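Local structure of salmonella typhimurium DB7155 bacteriophage DET7 tailspike (Bacteriophage, 2V5I) at residues Val351-Ala357 against Val373-Leu379; Asn380-Ile386 against Gln405-Val411; Asn395-Ala400 against Ser420-Val426; Val520-Val526 against Ser551-Met555. The protein probably binds and hydrolyses the O-antigen of Salmonella as the trimeric tailspike of bacteriophage Det7, a beta-helical receptor-binding protein resembling that of phage P22. All coordinates share one frame; numbering follows the deposited sequence.

Contact 1. Residues Val351-Ala357 against Val373-Leu379; sequences VQDCAGA and VIDCNYL
V351 and V373 are paired on consecutive rungs of the right-handed parallel beta-helix of this tailspike, and the contact follows the two chains as they leave their strands and turn. The strand pairing is short: I374 N donates to V351 O, and D353 N to I374 O at 2.9 Å. Beyond it both chains bend at an aspartate with positive phi, D353 and D375; they stay in step as far as C354 and C376, after which the register shifts.

Y378 supplies much of the side-chain contact in the turn. Its CG sits between its own backbone N and carbonyl carbon (chi1 74°), which lays the ring over A355: A355 CA stands 3.7 Å from the ring centroid, a CH-pi contact over the face. Y378 OH is hydrogen-bonded to N331. D353 OD1 reaches Y378 CD2 at 3.3 Å, its carboxylate turned 45° from the ring; the same OD1 forms a salt bridge with K403, which also makes a cation-pi contact with Y378. A355 CB meets L379 CG at 3.7 Å. Nearer the strands C376 SG touches both C354 CB, 3.7 Å away, and V351 CG1. Three backbone bonds, to C354 O, A355 O and G356 O, tie down the second turn.

Strand 345-352 lies between strands 323-330 and 371-374, while Y345 of the second subunit bonds to D375 OD2 and packs on Q352 and D353.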
loop_
_atom_site.group_PDB
_atom_site.type_symbol
_atom_site.label_atom_id
_atom_site.label_comp_id
_atom_site.label_asym_id
_atom_site.label_seq_id
_atom_site.Cartn_x
_atom_site.Cartn_y
_atom_site.Cartn_z
ATOM N N VAL A 351 -4.069 -10.228 3.927
ATOM C CA VAL A 351 -5.051 -11.254 4.231
ATOM C C VAL A 351 -5.181 -11.271 5.758
ATOM O O VAL A 351 -4.191 -11.488 6.460
ATOM C CB VAL A 351 -4.599 -12.634 3.691
ATOM C CG1 VAL A 351 -5.628 -13.671 4.042
ATOM C CG2 VAL A 351 -4.408 -12.598 2.196
ATOM N N GLN A 352 -6.383 -11.080 6.274
ATOM C CA GLN A 352 -6.536 -10.973 7.721
ATOM C C GLN A 352 -7.833 -11.624 8.172
ATOM O O GLN A 352 -8.872 -11.457 7.537
ATOM C CB GLN A 352 -6.353 -9.545 8.228
ATOM C CG GLN A 352 -7.189 -8.533 7.673
ATOM C CD GLN A 352 -6.720 -7.026 7.855
ATOM O OE1 GLN A 352 -5.564 -6.637 8.253
ATOM N NE2 GLN A 352 -7.653 -6.188 7.546
ATOM N N ASP A 353 -7.742 -12.433 9.229
ATOM C CA ASP A 353 -8.965 -12.965 9.920
ATOM C C ASP A 353 -9.728 -13.886 9.001
ATOM O O ASP A 353 -10.949 -13.702 8.833
ATOM C CB ASP A 353 -9.863 -11.817 10.450
ATOM C CG ASP A 353 -10.838 -12.263 11.569
ATOM O OD1 ASP A 353 -10.627 -13.316 12.182
ATOM O OD2 ASP A 353 -11.788 -11.505 11.844
ATOM N N CYS A 354 -9.019 -14.873 8.444
ATOM C CA CYS A 354 -9.624 -15.897 7.554
ATOM C C CYS A 354 -9.860 -17.177 8.332
ATOM O O CYS A 354 -9.072 -17.571 9.215
ATOM C CB CYS A 354 -8.819 -16.198 6.299
ATOM S SG CYS A 354 -8.817 -14.780 5.129
ATOM N N ALA A 355 -11.034 -17.778 8.119
ATOM C CA ALA A 355 -11.361 -19.029 8.801
ATOM C C ALA A 355 -10.485 -20.208 8.410
ATOM O O ALA A 355 -10.188 -21.053 9.249
ATOM C CB ALA A 355 -12.818 -19.388 8.580
ATOM N N GLY A 356 -10.104 -20.317 7.135
ATOM C CA GLY A 356 -9.091 -21.266 6.716
ATOM C C GLY A 356 -7.719 -20.633 6.451
ATOM O O GLY A 356 -7.387 -19.580 7.005
ATOM N N ALA A 357 -6.934 -21.282 5.606
ATOM C CA ALA A 357 -5.577 -20.838 5.304
ATOM C C ALA A 357 -5.606 -19.421 4.730
ATOM O O ALA A 357 -6.543 -19.031 4.016
ATOM C CB ALA A 357 -4.953 -21.769 4.350
ATOM N N VAL A 373 -0.306 -11.667 6.406
ATOM C CA VAL A 373 -1.244 -12.803 6.507
ATOM C C VAL A 373 -1.370 -13.116 7.982
ATOM O O VAL A 373 -0.517 -13.824 8.543
ATOM C CB VAL A 373 -0.743 -14.057 5.737
ATOM C CG1 VAL A 373 -1.777 -15.151 5.849
ATOM C CG2 VAL A 373 -0.526 -13.775 4.304
ATOM N N ILE A 374 -2.458 -12.656 8.602
ATOM C CA ILE A 374 -2.558 -12.657 10.054
ATOM C C ILE A 374 -3.932 -13.162 10.497
ATOM O O ILE A 374 -4.919 -12.931 9.811
ATOM C CB ILE A 374 -2.308 -11.260 10.647
ATOM C CG1 ILE A 374 -3.316 -10.250 10.171
ATOM C CG2 ILE A 374 -0.871 -10.784 10.317
ATOM C CD1 ILE A 374 -3.174 -8.924 10.766
ATOM N N ASP A 375 -3.963 -13.843 11.664
ATOM C CA ASP A 375 -5.236 -14.343 12.255
ATOM C C ASP A 375 -5.953 -15.213 11.229
ATOM O O ASP A 375 -7.216 -15.211 11.144
ATOM C CB ASP A 375 -6.073 -13.160 12.766
ATOM C CG ASP A 375 -5.564 -12.625 14.076
ATOM O OD1 ASP A 375 -4.896 -13.398 14.779
ATOM O OD2 ASP A 375 -5.780 -11.431 14.379
ATOM N N CYS A 376 -5.186 -16.051 10.539
ATOM C CA CYS A 376 -5.770 -17.009 9.636
ATOM C C CYS A 376 -5.902 -18.407 10.283
ATOM O O CYS A 376 -5.430 -18.666 11.394
ATOM C CB CYS A 376 -5.055 -17.040 8.267
ATOM S SG CYS A 376 -5.356 -15.461 7.383
ATOM N N ASN A 377 -6.634 -19.261 9.580
ATOM C CA ASN A 377 -7.037 -20.572 10.113
ATOM C C ASN A 377 -7.735 -20.514 11.464
ATOM O O ASN A 377 -7.501 -21.341 12.335
ATOM C CB ASN A 377 -5.886 -21.557 10.127
ATOM C CG ASN A 377 -6.371 -22.990 10.301
ATOM O OD1 ASN A 377 -7.514 -23.315 9.897
ATOM N ND2 ASN A 377 -5.558 -23.842 10.926
ATOM N N TYR A 378 -8.593 -19.509 11.652
ATOM C CA TYR A 378 -9.175 -19.306 12.987
ATOM C C TYR A 378 -10.174 -20.426 13.339
ATOM O O TYR A 378 -10.446 -20.620 14.502
ATOM C CB TYR A 378 -9.729 -17.878 13.159
ATOM C CG TYR A 378 -11.015 -17.525 12.455
ATOM C CD1 TYR A 378 -12.213 -18.140 12.802
ATOM C CD2 TYR A 378 -11.066 -16.508 11.492
ATOM C CE1 TYR A 378 -13.386 -17.829 12.177
ATOM C CE2 TYR A 378 -12.242 -16.193 10.860
ATOM C CZ TYR A 378 -13.414 -16.827 11.212
ATOM O OH TYR A 378 -14.633 -16.508 10.611
ATOM N N LEU A 379 -10.669 -21.187 12.357
ATOM C CA LEU A 379 -11.506 -22.375 12.629
ATOM C C LEU A 379 -10.670 -23.649 12.819
ATOM O O LEU A 379 -11.222 -24.733 13.017
ATOM C CB LEU A 379 -12.556 -22.600 11.538
ATOM C CG LEU A 379 -13.659 -21.561 11.459
ATOM C CD1 LEU A 379 -14.721 -21.981 10.440
ATOM C CD2 LEU A 379 -14.327 -21.339 12.773
#

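Contact 2. Residues Asn380-Ile386 against Gln405-Val411; sequences NFDSDQI and QPSNGLV
N380 and N408 join two successive turns of the beta-helix, in loops that lead into strands 386-388 and 412-414 of its parallel stack. With CG anti to the backbone N (chi1 -159°), the N380 amide reaches across to the second loop and is used at both ends: OD1 accepts from N408 N at 2.8 Å on a lone pair, and ND2 donates to S407 OG. N408 answers with its own amide, ND2 donating to N380 O at 2.9 Å from above the carbonyl plane. The two side chains cross at about a right angle, and P406 CB packs 3.4 Å from N380 OD1.

Further on, D384 OD1 accepts from L410 N at 2.8 Å in an almost straight bond (172°), met on the anti side of the carboxylate. Q385 N and I386 N then bond to L410 O and V411 O, bringing the chains into step for the strands that follow. A water bridges S383 O and N408 O across the loops.

Q385 and Q405 meet amide to amide, their planes only 14° apart: Q385 NE2 donates to Q405 OE1 at 3.1 Å, and a second water completes the ring by donating a hydrogen bond to Q385 OE1 and accepting one from Q405 NE2 at 2.9 Å.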
loop_
_atom_site.group_PDB
_atom_site.type_symbol
_atom_site.label_atom_id
_atom_site.label_comp_id
_atom_site.label_asym_id
_atom_site.label_seq_id
_atom_site.Cartn_x
_atom_site.Cartn_y
_atom_site.Cartn_z
ATOM N N ASN A 380 -9.344 -23.546 12.792
ATOM C CA ASN A 380 -8.503 -24.691 13.165
ATOM C C ASN A 380 -8.656 -25.908 12.269
ATOM O O ASN A 380 -8.696 -27.086 12.751
ATOM C CB ASN A 380 -8.711 -25.054 14.633
ATOM C CG ASN A 380 -7.556 -25.865 15.218
ATOM O OD1 ASN A 380 -6.437 -25.867 14.688
ATOM N ND2 ASN A 380 -7.843 -26.582 16.315
ATOM N N PHE A 381 -8.715 -25.672 10.972
ATOM C CA PHE A 381 -8.585 -26.733 9.981
ATOM C C PHE A 381 -7.208 -27.406 10.083
ATOM O O PHE A 381 -6.263 -26.827 10.605
ATOM C CB PHE A 381 -8.724 -26.194 8.568
ATOM C CG PHE A 381 -10.116 -25.749 8.199
ATOM C CD1 PHE A 381 -11.011 -26.638 7.642
ATOM C CD2 PHE A 381 -10.470 -24.426 8.276
ATOM C CE1 PHE A 381 -12.276 -26.209 7.251
ATOM C CE2 PHE A 381 -11.727 -23.979 7.896
ATOM C CZ PHE A 381 -12.628 -24.865 7.397
ATOM N N ASP A 382 -7.087 -28.635 9.592
ATOM C CA ASP A 382 -5.781 -29.252 9.510
ATOM C C ASP A 382 -4.998 -28.683 8.313
ATOM O O ASP A 382 -4.840 -29.330 7.261
ATOM C CB ASP A 382 -5.936 -30.776 9.427
ATOM C CG ASP A 382 -4.626 -31.497 9.646
ATOM O OD1 ASP A 382 -3.701 -30.903 10.253
ATOM O OD2 ASP A 382 -4.533 -32.659 9.205
ATOM N N SER A 383 -4.522 -27.446 8.473
ATOM C CA SER A 383 -3.876 -26.706 7.389
ATOM C C SER A 383 -2.855 -25.743 7.988
ATOM O O SER A 383 -2.985 -25.316 9.128
ATOM C CB SER A 383 -4.902 -25.879 6.599
ATOM O OG SER A 383 -4.280 -25.147 5.550
ATOM N N ASP A 384 -1.828 -25.441 7.221
ATOM C CA ASP A 384 -0.935 -24.386 7.586
ATOM C C ASP A 384 -1.540 -23.047 7.182
ATOM O O ASP A 384 -2.341 -23.004 6.261
ATOM C CB ASP A 384 0.396 -24.585 6.898
ATOM C CG ASP A 384 0.970 -25.992 7.157
ATOM O OD1 ASP A 384 0.917 -26.457 8.308
ATOM O OD2 ASP A 384 1.421 -26.640 6.192
ATOM N N GLN A 385 -1.107 -21.963 7.809
ATOM C CA GLN A 385 -1.664 -20.633 7.506
ATOM C C GLN A 385 -1.147 -20.074 6.200
ATOM O O GLN A 385 -1.903 -19.404 5.459
ATOM C CB GLN A 385 -1.411 -19.684 8.653
ATOM C CG GLN A 385 -2.181 -20.068 9.945
ATOM C CD GLN A 385 -1.642 -19.430 11.202
ATOM O OE1 GLN A 385 -1.297 -18.252 11.238
ATOM N NE2 GLN A 385 -1.593 -20.212 12.261
ATOM N N ILE A 386 0.169 -20.208 5.971
ATOM C CA ILE A 386 0.830 -19.643 4.826
ATOM C C ILE A 386 1.616 -20.808 4.196
ATOM O O ILE A 386 2.510 -21.352 4.836
ATOM C CB ILE A 386 1.793 -18.512 5.277
ATOM C CG1 ILE A 386 1.038 -17.366 5.983
ATOM C CG2 ILE A 386 2.621 -18.015 4.129
ATOM C CD1 ILE A 386 1.960 -16.512 6.901
ATOM N N GLN A 405 -3.276 -18.831 18.726
ATOM C CA GLN A 405 -2.916 -19.687 17.586
ATOM C C GLN A 405 -3.783 -20.921 17.527
ATOM O O GLN A 405 -4.080 -21.522 18.551
ATOM C CB GLN A 405 -1.444 -20.100 17.679
ATOM C CG GLN A 405 -0.460 -18.985 17.404
ATOM C CD GLN A 405 -0.355 -18.629 15.939
ATOM O OE1 GLN A 405 -0.635 -19.448 15.056
ATOM N NE2 GLN A 405 -0.000 -17.384 15.665
ATOM N N PRO A 406 -4.166 -21.340 16.323
ATOM C CA PRO A 406 -4.858 -22.626 16.224
ATOM C C PRO A 406 -3.927 -23.775 16.601
ATOM O O PRO A 406 -2.725 -23.696 16.346
ATOM C CB PRO A 406 -5.217 -22.743 14.734
ATOM C CG PRO A 406 -4.416 -21.757 14.034
ATOM C CD PRO A 406 -3.972 -20.698 15.020
ATOM N N SER A 407 -4.494 -24.828 17.187
ATOM C CA SER A 407 -3.689 -25.960 17.601
ATOM C C SER A 407 -3.131 -26.747 16.415
ATOM O O SER A 407 -2.033 -27.306 16.520
ATOM C CB SER A 407 -4.451 -26.865 18.570
ATOM O OG SER A 407 -5.478 -27.567 17.928
ATOM N N ASN A 408 -3.835 -26.793 15.296
ATOM C CA ASN A 408 -3.361 -27.499 14.115
ATOM C C ASN A 408 -2.498 -26.639 13.231
ATOM O O ASN A 408 -2.730 -25.418 13.128
ATOM C CB ASN A 408 -4.524 -28.000 13.260
ATOM C CG ASN A 408 -5.378 -28.999 13.981
ATOM O OD1 ASN A 408 -4.854 -29.888 14.643
ATOM N ND2 ASN A 408 -6.699 -28.872 13.864
ATOM N N GLY A 409 -1.516 -27.278 12.588
ATOM C CA GLY A 409 -0.788 -26.665 11.494
ATOM C C GLY A 409 0.350 -25.759 11.884
ATOM O O GLY A 409 0.502 -25.374 13.062
ATOM N N LEU A 410 1.117 -25.386 10.878
ATOM C CA LEU A 410 2.176 -24.409 11.017
ATOM C C LEU A 410 1.659 -22.998 10.677
ATOM O O LEU A 410 0.670 -22.844 9.963
ATOM C CB LEU A 410 3.325 -24.726 10.067
ATOM C CG LEU A 410 3.982 -26.105 10.244
ATOM C CD1 LEU A 410 4.870 -26.456 9.062
ATOM C CD2 LEU A 410 4.777 -26.032 11.512
ATOM N N VAL A 411 2.408 -21.998 11.072
ATOM C CA VAL A 411 2.126 -20.638 10.620
ATOM C C VAL A 411 2.626 -20.527 9.176
ATOM O O VAL A 411 1.894 -20.069 8.306
ATOM C CB VAL A 411 2.760 -19.590 11.512
ATOM C CG1 VAL A 411 2.571 -18.167 10.943
ATOM C CG2 VAL A 411 2.171 -19.663 12.882
HETATM O O HOH W 1 -2.645 -23.295 11.364
HETATM O O HOH W 2 -0.070 -16.479 12.907
#

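Contact 3. Residues Asn395-Ala400 against Ser420-Val426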
loop_
_atom_site.group_PDB
_atom_site.type_symbol
_atom_site.label_atom_id
_atom_site.label_comp_id
_atom_site.label_asym_id
_atom_site.label_seq_id
_atom_site.Cartn_x
_atom_site.Cartn_y
_atom_site.Cartn_z
ATOM N N ASN A 395 9.946 -11.194 0.816
ATOM C CA ASN A 395 10.650 -10.029 1.337
ATOM C C ASN A 395 9.644 -9.221 2.143
ATOM O O ASN A 395 8.908 -8.412 1.555
ATOM C CB ASN A 395 11.044 -9.071 0.186
ATOM C CG ASN A 395 12.099 -9.609 -0.724
ATOM O OD1 ASN A 395 13.115 -10.104 -0.262
ATOM N ND2 ASN A 395 11.875 -9.473 -2.075
ATOM N N GLY A 396 9.581 -9.392 3.457
ATOM C CA GLY A 396 8.739 -8.591 4.294
ATOM C C GLY A 396 7.369 -9.213 4.438
ATOM O O GLY A 396 6.554 -9.166 3.519
ATOM N N ILE A 397 7.129 -9.845 5.581
ATOM C CA ILE A 397 5.884 -10.569 5.831
ATOM C C ILE A 397 5.520 -10.469 7.308
ATOM O O ILE A 397 6.289 -10.827 8.179
ATOM C CB ILE A 397 5.930 -12.039 5.315
ATOM C CG1 ILE A 397 4.622 -12.769 5.669
ATOM C CG2 ILE A 397 7.185 -12.805 5.813
ATOM C CD1 ILE A 397 4.396 -14.047 4.894
ATOM N N ARG A 398 4.285 -10.023 7.543
ATOM C CA ARG A 398 3.709 -9.964 8.878
ATOM C C ARG A 398 2.807 -11.161 8.992
ATOM O O ARG A 398 1.939 -11.345 8.148
ATOM C CB ARG A 398 2.920 -8.662 9.025
ATOM C CG ARG A 398 3.871 -7.469 9.002
ATOM C CD ARG A 398 3.288 -6.236 8.539
ATOM N NE ARG A 398 2.908 -6.255 7.133
ATOM C CZ ARG A 398 3.601 -5.747 6.138
ATOM N NH1 ARG A 398 4.796 -5.217 6.353
ATOM N NH2 ARG A 398 3.075 -5.787 4.910
ATOM N N ALA A 399 3.086 -12.027 9.975
ATOM C CA ALA A 399 2.452 -13.340 10.059
ATOM C C ALA A 399 1.827 -13.661 11.425
ATOM O O ALA A 399 1.611 -14.838 11.712
ATOM C CB ALA A 399 3.436 -14.426 9.703
ATOM N N ALA A 400 1.566 -12.681 12.277
ATOM C CA ALA A 400 0.855 -12.939 13.546
ATOM C C ALA A 400 -0.092 -11.790 13.875
ATOM O O ALA A 400 0.300 -10.635 13.827
ATOM C CB ALA A 400 1.831 -13.100 14.703
ATOM N N SER A 420 12.894 -13.180 4.286
ATOM C CA SER A 420 13.492 -12.116 5.080
ATOM C C SER A 420 12.405 -11.190 5.591
ATOM O O SER A 420 11.355 -11.080 4.983
ATOM C CB SER A 420 14.446 -11.252 4.253
ATOM O OG SER A 420 15.409 -12.041 3.608
ATOM N N GLY A 421 12.659 -10.527 6.720
ATOM C CA GLY A 421 11.749 -9.482 7.186
ATOM C C GLY A 421 10.460 -10.037 7.759
ATOM O O GLY A 421 9.396 -9.460 7.540
ATOM N N LEU A 422 10.551 -11.186 8.441
ATOM C CA LEU A 422 9.368 -11.792 9.093
ATOM C C LEU A 422 9.099 -11.089 10.408
ATOM O O LEU A 422 9.997 -11.032 11.263
ATOM C CB LEU A 422 9.603 -13.283 9.313
ATOM C CG LEU A 422 8.531 -14.040 10.046
ATOM C CD1 LEU A 422 7.221 -13.986 9.326
ATOM C CD2 LEU A 422 9.002 -15.516 10.207
ATOM N N VAL A 423 7.917 -10.486 10.543
ATOM C CA VAL A 423 7.543 -9.644 11.664
ATOM C C VAL A 423 6.308 -10.168 12.384
ATOM O O VAL A 423 5.331 -10.623 11.760
ATOM C CB VAL A 423 7.264 -8.207 11.118
ATOM C CG1 VAL A 423 6.534 -7.344 12.096
ATOM C CG2 VAL A 423 8.566 -7.565 10.682
ATOM N N GLY A 424 6.317 -10.056 13.717
ATOM C CA GLY A 424 5.149 -10.351 14.526
ATOM C C GLY A 424 5.494 -11.355 15.617
ATOM O O GLY A 424 6.595 -11.923 15.655
ATOM N N ASN A 425 4.557 -11.559 16.513
ATOM C CA ASN A 425 4.773 -12.558 17.553
ATOM C C ASN A 425 4.437 -13.951 17.032
ATOM O O ASN A 425 3.439 -14.612 17.381
ATOM C CB ASN A 425 3.964 -12.170 18.766
ATOM C CG ASN A 425 4.325 -12.998 19.990
ATOM O OD1 ASN A 425 5.391 -13.598 20.052
ATOM N ND2 ASN A 425 3.454 -12.978 20.971
ATOM N N VAL A 426 5.281 -14.381 16.120
ATOM C CA VAL A 426 5.150 -15.653 15.459
ATOM C C VAL A 426 5.795 -16.709 16.359
ATOM O O VAL A 426 6.934 -16.500 16.804
ATOM C CB VAL A 426 5.863 -15.637 14.086
ATOM C CG1 VAL A 426 5.784 -16.995 13.414
ATOM C CG2 VAL A 426 5.269 -14.610 13.164
HETATM O O HOH W 3 2.297 -9.749 16.420
#
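I397 and L422 both place a gamma carbon anti to the backbone N, CG1 of the isoleucine (chi1 177°) and CG of the leucine (chi1 176°), and the two side chains run side by side in the same direction. The isoleucine torsion leaves CG2 between its backbone N and carbonyl carbon, where it meets L422 CD1 at 3.7 Å. L422 CD1 also touches A399 CB at 3.8 Å, and V426 CG2 packs against the same A399 CB, so a small apolar cluster follows the two chains as they leave their strands.

R398 and V423 are the matching pair on the other face. They too lie alongside each other, but only the aliphatic part of the arginine takes part: R398 CG approaches V423 CB at 4.1 Å, and the chain then bends at chi3 and carries the guanidinium away to T372 and N370. Past the strands, A400 CB is directed at the second chain and comes to rest 3.5 Å from N425 O.

The backbones pair in parallel register. G396 N donates to S420 O, I397 N to G421 O, V423 N to I397 O at 2.9 Å, and A399 N to V423 O. The first chain turns a corner at G396.

Within the parallel beta-helix, strand 393-398 lies between strands 371-374 and 417-423, with I386 of strand 386-388 against I397 and I431 of strand 431-433 against L422; G396 of the second subunit packs on V423, and G424 of the third on S420.

Contact 4. Residues Val520-Val526 against Ser551-Met555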
loop_
_atom_site.group_PDB
_atom_site.type_symbol
_atom_site.label_atom_id
_atom_site.label_comp_id
_atom_site.label_asym_id
_atom_site.label_seq_id
_atom_site.Cartn_x
_atom_site.Cartn_y
_atom_site.Cartn_z
ATOM N N VAL A 520 37.404 -34.653 35.172
ATOM C CA VAL A 520 38.634 -34.599 34.391
ATOM C C VAL A 520 38.325 -34.612 32.888
ATOM O O VAL A 520 37.622 -35.487 32.397
ATOM C CB VAL A 520 39.584 -35.813 34.764
ATOM C CG1 VAL A 520 40.802 -35.800 33.902
ATOM C CG2 VAL A 520 39.961 -35.705 36.215
ATOM N N LEU A 521 38.822 -33.620 32.166
ATOM C CA LEU A 521 38.533 -33.493 30.751
ATOM C C LEU A 521 39.371 -34.440 29.935
ATOM O O LEU A 521 40.589 -34.477 30.114
ATOM C CB LEU A 521 38.799 -32.086 30.234
ATOM C CG LEU A 521 37.780 -31.046 30.497
ATOM C CD1 LEU A 521 38.337 -29.693 30.040
ATOM C CD2 LEU A 521 36.491 -31.376 29.812
ATOM N N PRO A 522 38.757 -35.110 28.945
ATOM C CA PRO A 522 39.545 -35.810 27.962
ATOM C C PRO A 522 40.297 -34.829 27.030
ATOM O O PRO A 522 39.934 -33.638 26.942
ATOM C CB PRO A 522 38.480 -36.650 27.230
ATOM C CG PRO A 522 37.317 -35.819 27.231
ATOM C CD PRO A 522 37.316 -35.185 28.630
ATOM N N ASP A 523 41.320 -35.316 26.309
ATOM C CA ASP A 523 42.063 -34.486 25.366
ATOM C C ASP A 523 41.205 -33.712 24.368
ATOM O O ASP A 523 41.529 -32.564 24.022
ATOM C CB ASP A 523 43.058 -35.352 24.563
ATOM C CG ASP A 523 44.360 -35.618 25.298
ATOM O OD1 ASP A 523 44.461 -35.305 26.526
ATOM O OD2 ASP A 523 45.297 -36.170 24.648
ATOM N N GLU A 524 40.093 -34.315 23.933
ATOM C CA GLU A 524 39.162 -33.689 22.981
ATOM C C GLU A 524 38.479 -32.437 23.587
ATOM O O GLU A 524 37.810 -31.697 22.870
ATOM C CB GLU A 524 37.990 -34.628 22.589
ATOM C CG GLU A 524 38.269 -35.998 22.120
ATOM C CD GLU A 524 38.343 -36.995 23.287
ATOM O OE1 GLU A 524 39.392 -36.970 23.898
ATOM O OE2 GLU A 524 37.391 -37.785 23.581
ATOM N N GLY A 525 38.564 -32.237 24.905
ATOM C CA GLY A 525 38.067 -31.029 25.522
ATOM C C GLY A 525 38.719 -29.711 25.167
ATOM O O GLY A 525 38.260 -28.667 25.626
ATOM N N VAL A 526 39.807 -29.737 24.396
ATOM C CA VAL A 526 40.335 -28.530 23.809
ATOM C C VAL A 526 40.575 -28.753 22.299
ATOM O O VAL A 526 41.073 -29.795 21.902
ATOM C CB VAL A 526 41.642 -28.053 24.543
ATOM C CG1 VAL A 526 42.822 -28.948 24.287
ATOM C CG2 VAL A 526 41.920 -26.682 24.235
ATOM N N SER A 551 50.317 -29.995 20.072
ATOM C CA SER A 551 50.171 -31.053 21.084
ATOM C C SER A 551 49.385 -30.485 22.275
ATOM O O SER A 551 49.172 -29.274 22.358
ATOM C CB SER A 551 51.538 -31.560 21.524
ATOM O OG SER A 551 52.213 -30.605 22.294
ATOM N N LYS A 552 48.895 -31.360 23.143
ATOM C CA LYS A 552 48.099 -30.970 24.294
ATOM C C LYS A 552 48.843 -31.280 25.565
ATOM O O LYS A 552 49.578 -32.313 25.673
ATOM C CB LYS A 552 46.753 -31.702 24.226
ATOM C CG LYS A 552 45.954 -31.258 23.026
ATOM C CD LYS A 552 44.614 -31.928 22.899
ATOM C CE LYS A 552 43.934 -31.561 21.568
ATOM N NZ LYS A 552 42.634 -32.212 21.406
ATOM N N THR A 553 48.668 -30.432 26.565
ATOM C CA THR A 553 49.274 -30.610 27.829
ATOM C C THR A 553 48.313 -30.214 28.947
ATOM O O THR A 553 47.345 -29.472 28.693
ATOM C CB THR A 553 50.618 -29.830 27.891
ATOM O OG1 THR A 553 51.397 -30.284 28.991
ATOM C CG2 THR A 553 50.407 -28.320 28.044
ATOM N N ARG A 554 48.585 -30.689 30.163
ATOM C CA ARG A 554 47.800 -30.420 31.342
ATOM C C ARG A 554 48.688 -29.766 32.397
ATOM O O ARG A 554 49.788 -30.266 32.712
ATOM C CB ARG A 554 47.221 -31.723 31.924
ATOM C CG ARG A 554 46.239 -32.402 30.991
ATOM C CD ARG A 554 45.937 -33.862 31.368
ATOM N NE ARG A 554 45.115 -34.478 30.327
ATOM C CZ ARG A 554 43.792 -34.360 30.226
ATOM N NH1 ARG A 554 43.085 -33.680 31.133
ATOM N NH2 ARG A 554 43.167 -34.954 29.203
ATOM N N MET A 555 48.221 -28.643 32.911
ATOM C CA MET A 555 48.923 -27.848 33.908
ATOM C C MET A 555 48.077 -27.615 35.148
ATOM O O MET A 555 46.935 -27.127 35.066
ATOM C CB MET A 555 49.258 -26.460 33.327
ATOM C CG MET A 555 50.069 -26.509 32.061
ATOM S SD MET A 555 50.746 -24.909 31.589
ATOM C CE MET A 555 51.223 -25.205 29.888
HETATM O O HOH W 4 46.566 -35.831 28.093
#
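K552 leaves its strand toward the loop 520-526 and stays extended all the way. CB sets off in that direction, CG comes near V526 CG1, and CD lies 3.3 Å from D523 O while touching the same V526 methyl. CE lies close to the carbonyl oxygens of V526 and D523, and NZ, at the tip, donates to both: 2.9 Å to D523 O, from well above the carbonyl plane, and 2.9 Å to V526 O. The ammonium group thus ties the first residue of the 3-10 segment 523-525 to V526, just after it, while the methylenes behind it rest on the valine.

This part of the chain belongs to the C-terminal intertwined domain of the trimeric spike. Strand 552-556 is an outer member, within its own chain, of a three-stranded antiparallel sheet, and the loop packs against strands 531-537 and 540-546 of that sheet; the third subunit reaches the loop through R506, which bonds to E524 O.

R554, two residues along and pointing the same way, meets the loop with the edge of its guanidinium. NH1 and NH2 grip L521 O end-on, each at 2.8 Å and close to the guanidinium plane. NH2 also forms a salt bridge with D523 OD1 at 3.0 Å, the carboxylate plane turned 21° from that of the guanidinium. NH1 has a further partner in Y535 OH. A water accepts a hydrogen bond from R554 NE at 3.0 Å and donates one to D523 OD1 at 2.7 Å, closing a ring beside the salt bridge.

How the contacts relate
Contacts 1, 2 and 3 are neighbours in the beta-helix, and contact 4 lies far off in the C-terminal domain. Centres of contacts 1 and 2 are 9 Å apart and those of 2 and 3 about 16 Å; strand 371-374 of contact 1 and strand 393-398 of contact 3 are neighbours, joined where V373 N probably bonds to R398 O. Along the chain contact 1 closes first, the segments of 2 and 3 then alternate, and contact 4 follows. Its centre stands about 46 Å from that of contact 3. The principle is repetition: each coil rests on the one before, whereas the distal sheet is built differently; contacts 1, 3 and 4 meet other subunits, but contact 2 does not.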